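Local atomic coordinates of nisin biosynthesis protein nisC (Lactococcus lactis subsp. lactis, PDB entry 2G0D), a protein that catalyses, as a zinc-containing cyclase, formation of the thioether (lanthionine and methyllanthionine) rings of the lantibiotic nisin from its dehydrated precursor peptide. Residues Y115-K120 / D156-L161. Sequence-based numbering, arbitrary orientation.
Sequences YFVREK and DDLKIL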
loop_
_atom_site.group_PDB
_atom_site.type_symbol
_atom_site.label_atom_id
_atom_site.label_comp_id
_atom_site.label_asym_id
_atom_site.label_seq_id
_atom_site.Cartn_x
_atom_site.Cartn_y
_atom_site.Cartn_z
ATOM N N TYR A 115 -2.298 16.327 13.698
ATOM C CA TYR A 115 -2.738 17.663 13.226
ATOM C C TYR A 115 -3.268 17.619 11.773
ATOM O O TYR A 115 -4.374 18.091 11.498
ATOM C CB TYR A 115 -1.608 18.713 13.312
ATOM C CG TYR A 115 -1.880 19.914 12.420
ATOM C CD1 TYR A 115 -2.911 20.804 12.722
ATOM C CD2 TYR A 115 -1.144 20.133 11.254
ATOM C CE1 TYR A 115 -3.192 21.890 11.911
ATOM C CE2 TYR A 115 -1.424 21.246 10.422
ATOM C CZ TYR A 115 -2.451 22.107 10.765
ATOM O OH TYR A 115 -2.749 23.194 9.974
ATOM N N PHE A 116 -2.462 17.075 10.859
ATOM C CA PHE A 116 -2.843 16.969 9.447
ATOM C C PHE A 116 -4.174 16.237 9.239
ATOM O O PHE A 116 -5.063 16.722 8.520
ATOM C CB PHE A 116 -1.747 16.294 8.616
ATOM C CG PHE A 116 -2.161 16.021 7.186
ATOM C CD1 PHE A 116 -2.177 17.053 6.245
ATOM C CD2 PHE A 116 -2.580 14.746 6.797
ATOM C CE1 PHE A 116 -2.588 16.813 4.924
ATOM C CE2 PHE A 116 -2.990 14.491 5.467
ATOM C CZ PHE A 116 -2.989 15.518 4.534
ATOM N N VAL A 117 -4.315 15.071 9.860
ATOM C CA VAL A 117 -5.530 14.282 9.681
ATOM C C VAL A 117 -6.759 15.010 10.240
ATOM O O VAL A 117 -7.772 15.150 9.565
ATOM C CB VAL A 117 -5.374 12.855 10.279
ATOM C CG1 VAL A 117 -6.701 12.120 10.310
ATOM C CG2 VAL A 117 -4.364 12.062 9.464
ATOM N N ARG A 118 -6.634 15.492 11.466
ATOM C CA ARG A 118 -7.714 16.186 12.142
ATOM C C ARG A 118 -8.161 17.403 11.319
ATOM O O ARG A 118 -9.365 17.670 11.181
ATOM C CB ARG A 118 -7.261 16.568 13.553
ATOM C CG ARG A 118 -8.336 17.169 14.405
ATOM C CD ARG A 118 -8.093 16.912 15.914
ATOM N NE ARG A 118 -9.080 17.623 16.745
ATOM C CZ ARG A 118 -8.987 17.812 18.066
ATOM N NH1 ARG A 118 -7.939 17.352 18.757
ATOM N NH2 ARG A 118 -9.955 18.476 18.700
ATOM N N GLU A 119 -7.193 18.116 10.750
ATOM C CA GLU A 119 -7.483 19.261 9.880
ATOM C C GLU A 119 -8.155 18.808 8.576
ATOM O O GLU A 119 -9.088 19.439 8.112
ATOM C CB GLU A 119 -6.194 20.056 9.613
ATOM C CG GLU A 119 -6.322 21.322 8.767
ATOM C CD GLU A 119 -7.334 22.347 9.307
ATOM O OE1 GLU A 119 -7.628 22.375 10.522
ATOM O OE2 GLU A 119 -7.839 23.134 8.488
ATOM N N LYS A 120 -7.702 17.692 8.003
ATOM C CA LYS A 120 -8.332 17.158 6.788
ATOM C C LYS A 120 -9.803 16.753 6.980
ATOM O O LYS A 120 -10.656 17.036 6.127
ATOM C CB LYS A 120 -7.544 15.971 6.249
ATOM C CG LYS A 120 -7.886 15.619 4.817
ATOM C CD LYS A 120 -7.266 16.624 3.848
ATOM C CE LYS A 120 -7.056 16.015 2.457
ATOM N NZ LYS A 120 -6.751 17.104 1.465
ATOM N N ASP A 156 -5.213 6.690 20.162
ATOM C CA ASP A 156 -6.443 5.920 20.123
ATOM C C ASP A 156 -7.571 6.751 19.563
ATOM O O ASP A 156 -8.335 6.287 18.705
ATOM C CB ASP A 156 -6.787 5.382 21.523
ATOM C CG ASP A 156 -5.922 4.157 21.914
ATOM O OD1 ASP A 156 -5.104 3.676 21.089
ATOM O OD2 ASP A 156 -6.057 3.678 23.056
ATOM N N ASP A 157 -7.643 7.994 20.009
ATOM C CA ASP A 157 -8.693 8.895 19.560
ATOM C C ASP A 157 -8.589 9.171 18.061
ATOM O O ASP A 157 -9.583 9.047 17.362
ATOM C CB ASP A 157 -8.733 10.189 20.396
ATOM C CG ASP A 157 -9.239 9.954 21.800
ATOM O OD1 ASP A 157 -10.163 9.136 21.984
ATOM O OD2 ASP A 157 -8.721 10.589 22.746
ATOM N N LEU A 158 -7.386 9.514 17.591
ATOM C CA LEU A 158 -7.092 9.710 16.180
ATOM C C LEU A 158 -7.480 8.477 15.332
ATOM O O LEU A 158 -8.100 8.608 14.265
ATOM C CB LEU A 158 -5.589 10.033 16.008
ATOM C CG LEU A 158 -4.951 10.066 14.603
ATOM C CD1 LEU A 158 -5.616 11.127 13.694
ATOM C CD2 LEU A 158 -3.446 10.282 14.658
ATOM N N LYS A 159 -7.101 7.287 15.805
ATOM C CA LYS A 159 -7.380 6.026 15.099
ATOM C C LYS A 159 -8.868 5.834 14.906
ATOM O O LYS A 159 -9.324 5.543 13.803
ATOM C CB LYS A 159 -6.769 4.855 15.844
ATOM C CG LYS A 159 -5.262 4.704 15.573
ATOM C CD LYS A 159 -4.616 3.686 16.547
ATOM C CE LYS A 159 -3.110 3.683 16.345
ATOM N NZ LYS A 159 -2.430 2.729 17.230
ATOM N N ILE A 160 -9.623 6.072 15.982
ATOM C CA ILE A 160 -11.070 5.915 15.993
ATOM C C ILE A 160 -11.754 6.959 15.103
ATOM O O ILE A 160 -12.716 6.644 14.388
ATOM C CB ILE A 160 -11.570 5.913 17.462
ATOM C CG1 ILE A 160 -11.296 4.531 18.067
ATOM C CG2 ILE A 160 -13.046 6.309 17.581
ATOM C CD1 ILE A 160 -10.985 4.596 19.568
ATOM N N LEU A 161 -11.231 8.187 15.134
ATOM C CA LEU A 161 -11.693 9.277 14.277
ATOM C C LEU A 161 -11.569 8.915 12.799
ATOM O O LEU A 161 -12.519 9.115 12.037
ATOM C CB LEU A 161 -10.913 10.579 14.566
ATOM C CG LEU A 161 -11.346 11.840 13.803
ATOM C CD1 LEU A 161 -12.573 12.511 14.465
ATOM C CD2 LEU A 161 -10.170 12.829 13.704
#
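Val117 meets Leu158 through one methyl on each side: CG1 of Val117 lies 3.7 Å from CD1 of Leu158, a normal van der Waals distance. The same leucine methyl also reaches back to the branch point, at 3.8 Å from Val117 CB, so it rests against the shoulder of the valine as well as the end of one branch. The two side chains cross at about a right angle. On Val117, CG1 stands anti to the backbone N (chi1 170°) and is the branch that leans onto the leucine; CG2 stays 4.5 Å from Leu158 CD1. Leu158 leaves its helix obliquely, but with CG anti to the backbone N and chi2 at 60°, CD1 is brought round to the valine. Both residues are buried, and helix 140-147 closes in on them: Val117 also touches Leu140 and Ile143, while Leu158 packs on Leu147.

One turn further along helix 156-168, Leu161 points its CB toward helix 100-122. Its CD2 approaches the backbone of Arg118, 4.4 Å from CA, and lies 4.7 Å from Arg118 CB, at the root of the arginine rather than near its guanidinium group, which the extended chain carries away from the leucine. Leu161 also touches Ile121 on the next turn of helix 100-122.

The small interface, 135 Å² over both sides, joins two helices of the alpha toroid; their nearest CA atoms here, Arg118 CA and Leu158 CA, lie 7.7 Å apart. Its chemistry is aliphatic: methyl on methyl at the buried Val117-Leu158 pair, and a leucine methyl near the CA of Arg118 where both residues are exposed. Dispersion and hydrophobic burial therefore account for the contact between these segments, with no polar bond to set direction.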